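Protein spaetzle C-106 (PDB 3E07) acts, once activated, as a secreted disulfide-linked dimeric cytokine that binds the Toll receptor, setting off antifungal defence and dorsal-ventral patterning of the embryo. Local coordinates at residues Q70-Q75 / S92-S97; R14-P19 / A41-E46; A58-S63 / C101-G106; D5-C10 / C54-N59; Q75-I80 / D87-S92. All coordinates share one frame; numbering follows the deposited sequence.

In the fold
The five contacts trace an elongated cystine-knot subunit from end to end. Along the chain, contact 4 opens first and ties the N-terminal region to the 54-59 loop; contact 2 pairs strands 12-17 and 39-47. Contacts 1 and 5 follow one another along strand 65-80, sharing Q75, S92 and a water, with centres about 14 Å apart, while contact 3 uses the far end of strand 94-104. Contacts 1 and 2 touch, their centres about 11 Å apart. Contacts 3 and 4 meet through the C54-C101 disulfide, and lie about 35 and 36 Å from contact 5, centre to centre. All five reach the second subunit, in keeping with the homodimer.

Contact 1. Residues Q70-Q75 / S92-S97; sequences QHYTQQ and SFKIPS
The ring of Y72 lies against K94 and P96 of the opposite strand. Its side chain crosses that of K94 at about a right angle, with CD1 of Y72 3.8 Å from CB of K94, and it crosses P96 obliquely, CE1 of Y72 3.9 Å from CG of P96. Strand alternation puts Y72 on the face of K94 and P96; chi1 of -53°, CG anti to the carbonyl carbon, swings the ring to CB of K94 and the P96 ring. Q74 continues this row: its amide runs alongside the extended chain of K94, both pointing the same way, NE2 of Q74 3.8 Å from CE of K94.

T73 and I95 occupy the other face. The methyl CG2 of T73 packs on S97, 3.3 Å from its OG. Beneath the side chains the backbones pair in antiparallel fashion, T73 and I95 exchanging two bonds. O of H71 receives two good donors from opposite faces of its carbonyl plane: N of S97 at 2.8 Å, almost perfectly straight (177°), and NE2 of Q70. The same amide nitrogen of Q70 also binds O of E45, and OE1 of Q70 accepts from N of C47, which fixes the amide and joins this pair of strands to strand 39-47. Where the ladder gives out, a water links OE1 of Q74 and O of Q75 to N of S92. In the second subunit, R14 and Q43 bind backbone atoms of Y72 and Q74. Long, twisted antiparallel strands of this kind, here 65-80 and 94-104, are the framework of the cystine-knot growth-factor fold.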
# COMPACT_ATOMS: atom_id res chain seq x y z
N GLN A 70 -2.28 7.72 5.09
CA GLN A 70 -3.10 6.73 4.39
C GLN A 70 -2.87 6.86 2.88
O GLN A 70 -2.97 7.95 2.32
CB GLN A 70 -4.59 6.98 4.70
CG GLN A 70 -5.54 5.98 4.05
CD GLN A 70 -5.36 4.55 4.60
OE1 GLN A 70 -5.67 4.27 5.76
NE2 GLN A 70 -4.85 3.66 3.76
N HIS A 71 -2.54 5.74 2.23
CA HIS A 71 -2.33 5.73 0.78
C HIS A 71 -3.49 4.98 0.13
O HIS A 71 -4.12 4.13 0.75
CB HIS A 71 -1.01 5.03 0.43
CG HIS A 71 0.20 5.88 0.68
ND1 HIS A 71 1.48 5.41 0.51
CD2 HIS A 71 0.32 7.18 1.04
CE1 HIS A 71 2.34 6.38 0.75
NE2 HIS A 71 1.66 7.47 1.07
N TYR A 72 -3.76 5.30 -1.14
CA TYR A 72 -4.84 4.66 -1.86
C TYR A 72 -4.41 4.28 -3.27
O TYR A 72 -3.48 4.85 -3.82
CB TYR A 72 -6.03 5.62 -2.00
CG TYR A 72 -6.54 6.24 -0.73
CD1 TYR A 72 -7.60 5.66 -0.02
CD2 TYR A 72 -6.01 7.43 -0.25
CE1 TYR A 72 -8.11 6.26 1.12
CE2 TYR A 72 -6.51 8.04 0.89
CZ TYR A 72 -7.57 7.44 1.57
OH TYR A 72 -8.09 8.06 2.68
N THR A 73 -5.12 3.32 -3.84
CA THR A 73 -4.94 2.91 -5.22
C THR A 73 -6.36 3.11 -5.78
O THR A 73 -7.30 3.33 -4.99
CB THR A 73 -4.56 1.43 -5.36
OG1 THR A 73 -5.61 0.61 -4.84
CG2 THR A 73 -3.26 1.13 -4.62
N GLN A 74 -6.54 3.06 -7.09
CA GLN A 74 -7.88 3.24 -7.67
C GLN A 74 -7.99 2.70 -9.09
O GLN A 74 -6.98 2.58 -9.79
CB GLN A 74 -8.32 4.72 -7.61
CG GLN A 74 -7.34 5.73 -8.17
CD GLN A 74 -7.82 7.17 -8.04
OE1 GLN A 74 -8.87 7.55 -8.58
NE2 GLN A 74 -7.06 7.99 -7.33
N GLN A 75 -9.21 2.36 -9.51
CA GLN A 75 -9.41 1.85 -10.87
C GLN A 75 -8.88 2.88 -11.86
O GLN A 75 -9.27 4.05 -11.82
CB GLN A 75 -10.89 1.59 -11.16
CG GLN A 75 -11.14 0.87 -12.49
CD GLN A 75 -12.60 0.88 -12.91
OE1 GLN A 75 -13.16 1.93 -13.25
NE2 GLN A 75 -13.22 -0.29 -12.90
N SER A 92 -13.58 5.95 -10.26
CA SER A 92 -14.10 4.98 -9.31
C SER A 92 -13.82 5.47 -7.88
O SER A 92 -13.47 6.63 -7.67
CB SER A 92 -13.47 3.61 -9.55
OG SER A 92 -14.15 2.62 -8.82
N PHE A 93 -14.00 4.60 -6.89
CA PHE A 93 -13.76 4.93 -5.49
C PHE A 93 -12.30 4.64 -5.11
O PHE A 93 -11.65 3.78 -5.71
CB PHE A 93 -14.71 4.12 -4.61
CG PHE A 93 -14.76 2.67 -4.97
CD1 PHE A 93 -13.69 1.83 -4.68
CD2 PHE A 93 -15.85 2.15 -5.66
CE1 PHE A 93 -13.70 0.50 -5.08
CE2 PHE A 93 -15.86 0.81 -6.06
CZ PHE A 93 -14.79 -0.02 -5.77
N LYS A 94 -11.79 5.34 -4.10
CA LYS A 94 -10.42 5.13 -3.66
C LYS A 94 -10.33 3.93 -2.73
O LYS A 94 -11.22 3.70 -1.91
CB LYS A 94 -9.88 6.40 -2.99
CG LYS A 94 -9.42 7.45 -4.00
CD LYS A 94 -9.03 8.74 -3.35
CE LYS A 94 -8.68 9.78 -4.38
NZ LYS A 94 -8.30 11.07 -3.74
N ILE A 95 -9.25 3.17 -2.87
CA ILE A 95 -9.04 1.96 -2.09
C ILE A 95 -7.88 2.08 -1.13
O ILE A 95 -6.73 2.09 -1.55
CB ILE A 95 -8.79 0.77 -3.05
CG1 ILE A 95 -10.04 0.56 -3.90
CG2 ILE A 95 -8.39 -0.48 -2.26
CD1 ILE A 95 -9.78 -0.23 -5.18
N PRO A 96 -8.16 2.16 0.18
CA PRO A 96 -7.10 2.27 1.20
C PRO A 96 -6.14 1.12 0.94
O PRO A 96 -6.54 -0.04 0.97
CB PRO A 96 -7.86 2.12 2.51
CG PRO A 96 -9.23 2.67 2.17
CD PRO A 96 -9.48 2.03 0.82
N SER A 97 -4.89 1.44 0.67
CA SER A 97 -3.96 0.39 0.32
C SER A 97 -2.69 0.23 1.14
O SER A 97 -2.11 -0.85 1.16
CB SER A 97 -3.56 0.56 -1.14
OG SER A 97 -2.97 1.84 -1.37
O HOH W 1 -10.67 5.53 -9.98

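Contact 2. Residues R14-P19 / A41-E46; sequences RKLVYP and AIQIEE
A41 sets its methyl against two residues of 14-19: CB of A41 lies 3.5 Å from CD2 of L16 and stands over the centre of one face of the Y18 ring. I42 follows as the hydrogen-bonded partner of V17, giving its N-H to O of V17 and accepting from N of V17. Its side chain also touches I95 of strand 94-104. Q43, on the L16 side, sends an extended chain toward R14, where OE1 of Q43 is 3.1 Å from NH2 of R14; the amide and guanidinium planes are 65° apart. That oxygen also accepts from N of Q74 in the second subunit, while the guanidinium binds O of Y72 there, so both side chains serve the dimer interface.

The strands 12-17 and 39-47 form a two-stranded antiparallel ribbon of the cystine-knot fold, the short segments running at 156° to each other. I44 pairs with K15 through two backbone bonds, the one from N of I44 to O of K15 being 2.8 Å long and close to straight. CG1 of I44 sits between the backbone N and the carbonyl carbon (chi1 76°), which lays CD1 of I44 3.4 Å from CG2 of V17 and runs CG1 beside CG of K15. E45 faces R14 in a long salt bridge, OE1 to NE 3.9 Å, with the oxygen well out of the guanidinium plane; OE2 of E45 accepts from N of C99 in the same chain and forms a salt bridge with NZ of K100 of the second subunit. At E46, OE1 rests against the aliphatic part of K15, 3.1 Å from CD, with the charged NZ farther away at 4.3 Å.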
# COMPACT_ATOMS: atom_id res chain seq x y z
N ARG A 14 -5.42 -4.60 8.02
CA ARG A 14 -5.58 -5.25 6.72
C ARG A 14 -6.93 -5.98 6.82
O ARG A 14 -7.14 -6.77 7.74
CB ARG A 14 -4.46 -6.26 6.48
CG ARG A 14 -3.21 -5.72 5.80
CD ARG A 14 -3.27 -6.01 4.30
NE ARG A 14 -1.98 -6.41 3.74
CZ ARG A 14 -1.81 -6.87 2.50
NH1 ARG A 14 -0.60 -7.21 2.08
NH2 ARG A 14 -2.85 -7.00 1.69
N LYS A 15 -7.85 -5.70 5.90
CA LYS A 15 -9.17 -6.33 5.98
C LYS A 15 -9.80 -6.57 4.61
O LYS A 15 -9.35 -6.02 3.61
CB LYS A 15 -10.10 -5.46 6.84
CG LYS A 15 -10.62 -4.24 6.10
CD LYS A 15 -10.69 -2.98 6.97
CE LYS A 15 -11.80 -3.02 8.00
NZ LYS A 15 -11.55 -4.02 9.07
N LEU A 16 -10.84 -7.41 4.58
CA LEU A 16 -11.56 -7.74 3.36
C LEU A 16 -12.84 -6.92 3.25
O LEU A 16 -13.62 -6.85 4.18
CB LEU A 16 -11.93 -9.21 3.34
CG LEU A 16 -11.04 -10.14 2.53
CD1 LEU A 16 -11.62 -11.55 2.59
CD2 LEU A 16 -10.97 -9.65 1.08
N VAL A 17 -13.06 -6.30 2.10
CA VAL A 17 -14.23 -5.47 1.92
C VAL A 17 -14.99 -5.85 0.66
O VAL A 17 -14.47 -6.53 -0.22
CB VAL A 17 -13.83 -3.98 1.87
CG1 VAL A 17 -15.05 -3.10 1.69
CG2 VAL A 17 -13.11 -3.61 3.14
N TYR A 18 -16.24 -5.40 0.59
CA TYR A 18 -17.10 -5.69 -0.55
C TYR A 18 -17.57 -4.44 -1.28
O TYR A 18 -18.02 -3.47 -0.66
CB TYR A 18 -18.33 -6.47 -0.09
CG TYR A 18 -18.07 -7.89 0.32
CD1 TYR A 18 -18.38 -8.95 -0.53
CD2 TYR A 18 -17.55 -8.19 1.58
CE1 TYR A 18 -18.20 -10.27 -0.14
CE2 TYR A 18 -17.37 -9.51 1.99
CZ TYR A 18 -17.70 -10.55 1.12
OH TYR A 18 -17.58 -11.86 1.53
N PRO A 19 -17.45 -4.43 -2.61
CA PRO A 19 -17.90 -3.25 -3.36
C PRO A 19 -19.42 -3.39 -3.37
O PRO A 19 -19.95 -4.49 -3.50
CB PRO A 19 -17.29 -3.47 -4.75
CG PRO A 19 -16.14 -4.42 -4.49
CD PRO A 19 -16.73 -5.36 -3.49
N ALA A 41 -14.18 -9.74 -3.21
CA ALA A 41 -13.92 -9.05 -1.97
C ALA A 41 -12.59 -8.35 -2.18
O ALA A 41 -11.65 -8.92 -2.71
CB ALA A 41 -13.85 -10.04 -0.82
N ILE A 42 -12.53 -7.10 -1.75
CA ILE A 42 -11.33 -6.29 -1.93
C ILE A 42 -10.46 -6.19 -0.69
O ILE A 42 -10.93 -5.80 0.37
CB ILE A 42 -11.73 -4.87 -2.39
CG1 ILE A 42 -12.47 -4.96 -3.73
CG2 ILE A 42 -10.50 -3.97 -2.49
CD1 ILE A 42 -13.08 -3.66 -4.19
N GLN A 43 -9.19 -6.56 -0.83
CA GLN A 43 -8.23 -6.47 0.27
C GLN A 43 -7.80 -5.03 0.50
O GLN A 43 -7.28 -4.39 -0.41
CB GLN A 43 -6.98 -7.29 -0.05
CG GLN A 43 -7.05 -8.75 0.35
CD GLN A 43 -5.76 -9.46 0.04
OE1 GLN A 43 -4.70 -8.84 -0.04
NE2 GLN A 43 -5.84 -10.78 -0.12
N ILE A 44 -8.01 -4.51 1.71
CA ILE A 44 -7.60 -3.14 1.99
C ILE A 44 -6.75 -3.00 3.25
O ILE A 44 -6.72 -3.89 4.10
CB ILE A 44 -8.79 -2.17 2.10
CG1 ILE A 44 -9.51 -2.33 3.45
CG2 ILE A 44 -9.74 -2.38 0.95
CD1 ILE A 44 -10.62 -1.31 3.68
N GLU A 45 -6.02 -1.89 3.33
CA GLU A 45 -5.20 -1.59 4.49
C GLU A 45 -5.51 -0.18 4.96
O GLU A 45 -5.21 0.80 4.27
CB GLU A 45 -3.71 -1.68 4.18
CG GLU A 45 -2.89 -1.26 5.40
CD GLU A 45 -1.43 -1.64 5.31
OE1 GLU A 45 -1.15 -2.84 5.13
OE2 GLU A 45 -0.57 -0.74 5.45
N GLU A 46 -6.12 -0.07 6.14
CA GLU A 46 -6.46 1.23 6.70
C GLU A 46 -5.49 1.60 7.81
O GLU A 46 -5.02 0.73 8.55
CB GLU A 46 -7.86 1.20 7.33
CG GLU A 46 -9.01 1.00 6.40
CD GLU A 46 -10.33 0.93 7.15
OE1 GLU A 46 -10.54 -0.06 7.90
OE2 GLU A 46 -11.15 1.87 7.02

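Contact 3. Residues A58-S63 / C101-G106; sequences ANFPQS and CALKTG
F60 and L103 make the side-chain contact between the loop 58-63 and the end of strand 94-104, close to the disulfide-bonded part of this cystine-knot protein: C101, two residues before L103, is joined to C54. The loop leaves a 3-10 turn ending at N59, and F60 then turns its ring to the strand. CD2 of L103 stands over the centre of one ring face, 4.1 Å from the centroid and 11° off the normal, which is a CH-pi contact. The two side chains cross at about a right angle. In both residues CG is anti to the carbonyl carbon (chi1 -60° in F60 and -52° in L103), and from these positions the flat face of one meets a methyl branch of the other. Both also touch P66 of strand 65-80, and F60 meets F60 of the second subunit edge-to-face, so the ring takes part in the dimer interface as well.

Beyond F60 the loop turns through P61 and Q62 before it returns at S63. Here the approach is by backbone: O of S63 lies 3.4 Å from CA of G106, the CA atoms of the two residues being 5.2 Å apart. No direct hydrogen bond spans the segments. Instead a single water donates to both segments, at 2.7 Å to O of S63 and at 2.8 Å to O of K104.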
# COMPACT_ATOMS: atom_id res chain seq x y z
N ALA A 58 10.68 10.35 17.73
CA ALA A 58 11.80 11.02 18.37
C ALA A 58 13.14 10.63 17.76
O ALA A 58 14.14 11.32 17.95
CB ALA A 58 11.80 10.71 19.85
N ASN A 59 13.15 9.52 17.02
CA ASN A 59 14.37 9.04 16.39
C ASN A 59 14.66 9.75 15.09
O ASN A 59 15.65 9.47 14.42
CB ASN A 59 14.26 7.53 16.15
CG ASN A 59 14.20 6.74 17.43
OD1 ASN A 59 13.79 7.25 18.47
ND2 ASN A 59 14.60 5.48 17.36
N PHE A 60 13.79 10.68 14.72
CA PHE A 60 13.97 11.43 13.49
C PHE A 60 14.32 12.87 13.84
O PHE A 60 13.92 13.38 14.90
CB PHE A 60 12.69 11.40 12.67
CG PHE A 60 12.26 10.03 12.29
CD1 PHE A 60 12.91 9.34 11.29
CD2 PHE A 60 11.20 9.41 12.95
CE1 PHE A 60 12.52 8.05 10.94
CE2 PHE A 60 10.81 8.13 12.61
CZ PHE A 60 11.47 7.45 11.60
N PRO A 61 15.07 13.55 12.96
CA PRO A 61 15.48 14.94 13.17
C PRO A 61 14.26 15.77 13.58
O PRO A 61 13.21 15.70 12.94
CB PRO A 61 16.04 15.35 11.81
CG PRO A 61 16.60 14.05 11.27
CD PRO A 61 15.50 13.06 11.63
N GLN A 62 14.39 16.56 14.63
CA GLN A 62 13.26 17.34 15.12
C GLN A 62 12.61 18.34 14.17
O GLN A 62 11.51 18.82 14.44
CB GLN A 62 13.63 18.03 16.44
CG GLN A 62 12.41 18.42 17.26
CD GLN A 62 12.76 18.88 18.66
OE1 GLN A 62 13.40 19.91 18.85
NE2 GLN A 62 12.35 18.10 19.66
N SER A 63 13.24 18.66 13.04
CA SER A 63 12.63 19.60 12.11
C SER A 63 11.50 18.92 11.32
O SER A 63 10.64 19.60 10.74
CB SER A 63 13.67 20.18 11.14
OG SER A 63 14.11 19.23 10.18
N CYS A 101 4.62 5.88 7.20
CA CYS A 101 5.13 7.07 7.85
C CYS A 101 5.70 8.10 6.87
O CYS A 101 6.60 7.83 6.07
CB CYS A 101 6.20 6.68 8.89
SG CYS A 101 6.75 8.07 9.93
N ALA A 102 5.15 9.30 6.94
CA ALA A 102 5.57 10.40 6.09
C ALA A 102 6.22 11.47 6.96
O ALA A 102 5.62 11.98 7.91
CB ALA A 102 4.36 10.98 5.35
N LEU A 103 7.46 11.81 6.61
CA LEU A 103 8.18 12.83 7.34
C LEU A 103 7.89 14.18 6.70
O LEU A 103 8.47 14.52 5.67
CB LEU A 103 9.69 12.53 7.31
CG LEU A 103 10.12 11.12 7.75
CD1 LEU A 103 11.61 11.01 7.56
CD2 LEU A 103 9.76 10.85 9.19
N LYS A 104 6.99 14.95 7.29
CA LYS A 104 6.66 16.28 6.77
C LYS A 104 7.84 17.21 7.00
O LYS A 104 8.25 17.44 8.15
CB LYS A 104 5.42 16.84 7.47
CG LYS A 104 4.24 15.87 7.53
CD LYS A 104 3.69 15.55 6.15
CE LYS A 104 2.77 16.65 5.65
NZ LYS A 104 3.39 18.00 5.69
N THR A 105 8.40 17.73 5.91
CA THR A 105 9.54 18.64 5.99
C THR A 105 9.19 19.97 6.66
O THR A 105 8.13 20.56 6.41
CB THR A 105 10.11 18.93 4.58
OG1 THR A 105 10.82 17.78 4.10
CG2 THR A 105 11.05 20.13 4.61
N GLY A 106 10.09 20.43 7.52
CA GLY A 106 9.88 21.69 8.21
C GLY A 106 9.86 22.86 7.24
O GLY A 106 10.34 22.75 6.11
O HOH W 2 8.09 19.61 9.96

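Contact 4. Residues D5-C10 / C54-N59; sequences DERFLC and CDFAAN
L9 reaches the 54-59 loop with both backbone and side chain. Its O accepts from N of D55 at 2.8 Å and 170°, the donor lying in the carbonyl plane on a lone pair. With chi1 at -61° CG stands anti to the carbonyl carbon, and the branch CD2 is carried to the edge of the F56 ring, in its plane and 3.7 Å from CD1 of F56; the same methyl lies 3.3 Å from O of D55. F56 itself has a left-handed backbone just before the 3-10 turn 57-59.

C10 and C54 belong to two different disulfides of the cystine-knot framework, C10-C68 and C54-C101, and their sulfurs are in contact, SG of C10 3.9 Å from SG of C54. CB of L9 adds a contact with CB of C54.

Farther out, R7 extends through its first two torsions and bends at chi3, bringing NH1 to 3.5 Å from CZ of F56. The side chains cross at about a right angle, and the guanidinium and ring planes are 26° apart. NH2 of R7 bonds to O of G106 in the second subunit, whose L103 also packs on F56.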
# COMPACT_ATOMS: atom_id res chain seq x y z
N ASP A 5 7.00 -11.92 14.24
CA ASP A 5 6.30 -10.65 13.87
C ASP A 5 7.28 -9.48 13.88
O ASP A 5 8.16 -9.40 14.74
CB ASP A 5 5.15 -10.38 14.84
CG ASP A 5 5.63 -9.95 16.22
OD1 ASP A 5 6.49 -10.64 16.79
OD2 ASP A 5 5.14 -8.92 16.72
N GLU A 6 7.11 -8.58 12.92
CA GLU A 6 7.95 -7.40 12.79
C GLU A 6 7.05 -6.17 12.92
O GLU A 6 6.00 -6.10 12.28
CB GLU A 6 8.65 -7.40 11.43
CG GLU A 6 9.57 -8.58 11.19
CD GLU A 6 9.94 -8.76 9.73
OE1 GLU A 6 10.79 -9.63 9.42
OE2 GLU A 6 9.38 -8.04 8.87
N ARG A 7 7.46 -5.21 13.74
CA ARG A 7 6.67 -4.01 13.95
C ARG A 7 6.82 -2.99 12.82
O ARG A 7 7.78 -3.03 12.05
CB ARG A 7 7.06 -3.35 15.28
CG ARG A 7 6.35 -2.02 15.56
CD ARG A 7 6.84 -1.36 16.84
NE ARG A 7 6.65 -2.21 18.01
CZ ARG A 7 6.75 -1.79 19.26
NH1 ARG A 7 7.03 -0.52 19.51
NH2 ARG A 7 6.56 -2.64 20.27
N PHE A 8 5.84 -2.09 12.72
CA PHE A 8 5.84 -1.01 11.74
C PHE A 8 5.63 0.29 12.50
O PHE A 8 5.08 0.27 13.61
CB PHE A 8 4.73 -1.20 10.71
CG PHE A 8 4.95 -2.38 9.81
CD1 PHE A 8 4.38 -3.62 10.10
CD2 PHE A 8 5.76 -2.27 8.69
CE1 PHE A 8 4.62 -4.73 9.28
CE2 PHE A 8 6.01 -3.37 7.86
CZ PHE A 8 5.43 -4.60 8.16
N LEU A 9 6.05 1.40 11.92
CA LEU A 9 5.93 2.72 12.56
C LEU A 9 4.49 3.22 12.66
O LEU A 9 4.19 4.11 13.46
CB LEU A 9 6.78 3.73 11.80
CG LEU A 9 8.28 3.38 11.78
CD1 LEU A 9 8.99 4.26 10.79
CD2 LEU A 9 8.86 3.55 13.17
N CYS A 10 3.61 2.65 11.85
CA CYS A 10 2.21 3.03 11.85
C CYS A 10 1.31 1.81 11.92
O CYS A 10 1.42 0.90 11.11
CB CYS A 10 1.89 3.86 10.60
SG CYS A 10 2.68 5.50 10.62
N CYS A 54 3.88 8.95 13.95
CA CYS A 54 4.39 7.58 13.80
C CYS A 54 5.05 7.17 15.13
O CYS A 54 5.33 8.01 15.98
CB CYS A 54 5.46 7.50 12.69
SG CYS A 54 5.15 8.45 11.15
N ASP A 55 5.28 5.87 15.32
CA ASP A 55 5.96 5.45 16.53
C ASP A 55 7.43 5.84 16.33
O ASP A 55 7.87 6.02 15.19
CB ASP A 55 5.86 3.94 16.74
CG ASP A 55 4.43 3.47 17.01
OD1 ASP A 55 3.62 4.27 17.53
OD2 ASP A 55 4.13 2.29 16.71
N PHE A 56 8.18 5.98 17.41
CA PHE A 56 9.60 6.33 17.31
C PHE A 56 9.87 7.62 16.54
O PHE A 56 10.90 7.74 15.89
CB PHE A 56 10.38 5.19 16.65
CG PHE A 56 10.20 3.87 17.33
CD1 PHE A 56 9.47 2.85 16.71
CD2 PHE A 56 10.73 3.64 18.60
CE1 PHE A 56 9.26 1.63 17.36
CE2 PHE A 56 10.53 2.43 19.25
CZ PHE A 56 9.80 1.41 18.63
N ALA A 57 8.95 8.58 16.63
CA ALA A 57 9.11 9.86 15.95
C ALA A 57 10.30 10.64 16.49
O ALA A 57 10.86 11.50 15.80
CB ALA A 57 7.84 10.68 16.10
N ALA A 58 10.68 10.35 17.73
CA ALA A 58 11.80 11.02 18.37
C ALA A 58 13.14 10.63 17.76
O ALA A 58 14.14 11.32 17.95
CB ALA A 58 11.80 10.71 19.85
N ASN A 59 13.15 9.52 17.02
CA ASN A 59 14.37 9.04 16.39
C ASN A 59 14.66 9.75 15.09
O ASN A 59 15.65 9.47 14.42
CB ASN A 59 14.26 7.53 16.15
CG ASN A 59 14.20 6.74 17.43
OD1 ASN A 59 13.79 7.25 18.47
ND2 ASN A 59 14.60 5.48 17.36

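Contact 5. Residues Q75-I80 / D87-S92; sequences QTLASI and DVVQNS
Q90 and T76 make the side-chain hydrogen bond of this pairing: NE2 of Q90 donates to OG1 of T76 at 3.1 Å, bent to 142°, with the hydroxyl oxygen 25° out of the amide plane. The two side chains lie side by side and point the same way, so CG of Q90 also passes within 4.0 Å of the methyl CG2 of T76. On the other face CB of L77 and CB of V89 are neighbours at 4.1 Å, while V88 turns back to the T76 side and brings its CG1 to 4.1 Å from CG2 of T76.

Behind these side chains stands the backbone ladder. L77 exchanges two bonds with V89, of which N of V89 to O of L77 measures 2.8 Å, and S79 exchanges two more with D87, N of D87 reaching O of S79 at 2.7 Å. A78 and V88 form the non-hydrogen-bonded pair between them. This is the beta hairpin made by strands 65-80 and 86-89, its short segments running at 163° to each other, at the far end of the cystine-knot subunit from the disulfides of C10 and C54. Beyond V89 the backbone pairing ends, and the water shared with 70-75/92-97 bridges O of Q75 and N of S92.

A second shell fixes the polar ends. OG1 of T76 is hydrogen-bonded to O of Q74, which holds the hydroxyl that Q90 uses. OD1 of D87 bonds to the hydroxyl of Y38 in the second subunit, and T76, L77 and A78 pair with a strand of that chain, Q43 of which packs on both T76 and Q90.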
# COMPACT_ATOMS: atom_id res chain seq x y z
N GLN A 75 -9.21 2.36 -9.51
CA GLN A 75 -9.41 1.85 -10.87
C GLN A 75 -8.88 2.88 -11.86
O GLN A 75 -9.27 4.05 -11.82
CB GLN A 75 -10.89 1.59 -11.16
CG GLN A 75 -11.14 0.87 -12.49
CD GLN A 75 -12.60 0.88 -12.91
OE1 GLN A 75 -13.16 1.93 -13.25
NE2 GLN A 75 -13.22 -0.29 -12.90
N THR A 76 -8.00 2.43 -12.75
CA THR A 76 -7.40 3.31 -13.74
C THR A 76 -7.61 2.84 -15.17
O THR A 76 -7.03 1.84 -15.61
CB THR A 76 -5.89 3.44 -13.50
OG1 THR A 76 -5.64 3.77 -12.13
CG2 THR A 76 -5.32 4.53 -14.40
N LEU A 77 -8.44 3.57 -15.91
CA LEU A 77 -8.74 3.24 -17.29
C LEU A 77 -7.97 4.17 -18.21
O LEU A 77 -8.02 5.39 -18.09
CB LEU A 77 -10.24 3.38 -17.55
CG LEU A 77 -11.09 2.55 -16.59
CD1 LEU A 77 -12.57 2.82 -16.82
CD2 LEU A 77 -10.77 1.07 -16.79
N ALA A 78 -7.23 3.58 -19.14
CA ALA A 78 -6.44 4.39 -20.05
C ALA A 78 -6.74 4.09 -21.51
O ALA A 78 -7.05 2.96 -21.89
CB ALA A 78 -4.96 4.19 -19.76
N SER A 79 -6.67 5.13 -22.32
CA SER A 79 -6.91 5.03 -23.74
C SER A 79 -5.92 5.92 -24.48
O SER A 79 -5.76 7.10 -24.16
CB SER A 79 -8.35 5.44 -24.07
OG SER A 79 -8.61 5.37 -25.46
N ILE A 80 -5.22 5.35 -25.46
CA ILE A 80 -4.27 6.11 -26.25
C ILE A 80 -4.88 6.41 -27.61
O ILE A 80 -5.18 5.50 -28.37
CB ILE A 80 -2.95 5.33 -26.45
CG1 ILE A 80 -2.36 4.98 -25.09
CG2 ILE A 80 -1.97 6.15 -27.27
CD1 ILE A 80 -1.05 4.24 -25.17
N ASP A 87 -5.61 9.41 -22.76
CA ASP A 87 -6.84 9.81 -22.11
C ASP A 87 -7.04 8.92 -20.89
O ASP A 87 -7.23 7.71 -21.02
CB ASP A 87 -8.00 9.64 -23.09
CG ASP A 87 -9.28 10.29 -22.61
OD1 ASP A 87 -10.28 10.23 -23.35
OD2 ASP A 87 -9.29 10.87 -21.50
N VAL A 88 -7.00 9.52 -19.70
CA VAL A 88 -7.16 8.75 -18.47
C VAL A 88 -8.49 8.99 -17.76
O VAL A 88 -8.98 10.11 -17.66
CB VAL A 88 -6.05 9.06 -17.45
CG1 VAL A 88 -6.07 8.01 -16.34
CG2 VAL A 88 -4.69 9.10 -18.14
N VAL A 89 -9.08 7.90 -17.29
CA VAL A 89 -10.32 7.98 -16.53
C VAL A 89 -10.10 7.28 -15.19
O VAL A 89 -9.72 6.11 -15.14
CB VAL A 89 -11.49 7.31 -17.27
CG1 VAL A 89 -12.71 7.24 -16.36
CG2 VAL A 89 -11.82 8.09 -18.53
N GLN A 90 -10.30 8.02 -14.11
CA GLN A 90 -10.16 7.48 -12.77
C GLN A 90 -11.38 7.96 -12.00
O GLN A 90 -11.28 8.78 -11.07
CB GLN A 90 -8.86 7.99 -12.12
CG GLN A 90 -7.62 7.29 -12.62
CD GLN A 90 -6.36 7.71 -11.89
OE1 GLN A 90 -5.97 8.89 -11.91
NE2 GLN A 90 -5.70 6.75 -11.25
N ASN A 91 -12.54 7.44 -12.39
CA ASN A 91 -13.80 7.84 -11.78
C ASN A 91 -14.41 6.82 -10.82
O ASN A 91 -15.61 6.82 -10.59
CB ASN A 91 -14.83 8.19 -12.87
CG ASN A 91 -15.24 6.97 -13.69
OD1 ASN A 91 -14.76 5.86 -13.46
ND2 ASN A 91 -16.15 7.18 -14.63
N SER A 92 -13.58 5.95 -10.26
CA SER A 92 -14.10 4.98 -9.31
C SER A 92 -13.82 5.47 -7.88
O SER A 92 -13.47 6.63 -7.67
CB SER A 92 -13.47 3.61 -9.55
OG SER A 92 -14.15 2.62 -8.82
O HOH W 1 -10.67 5.53 -9.98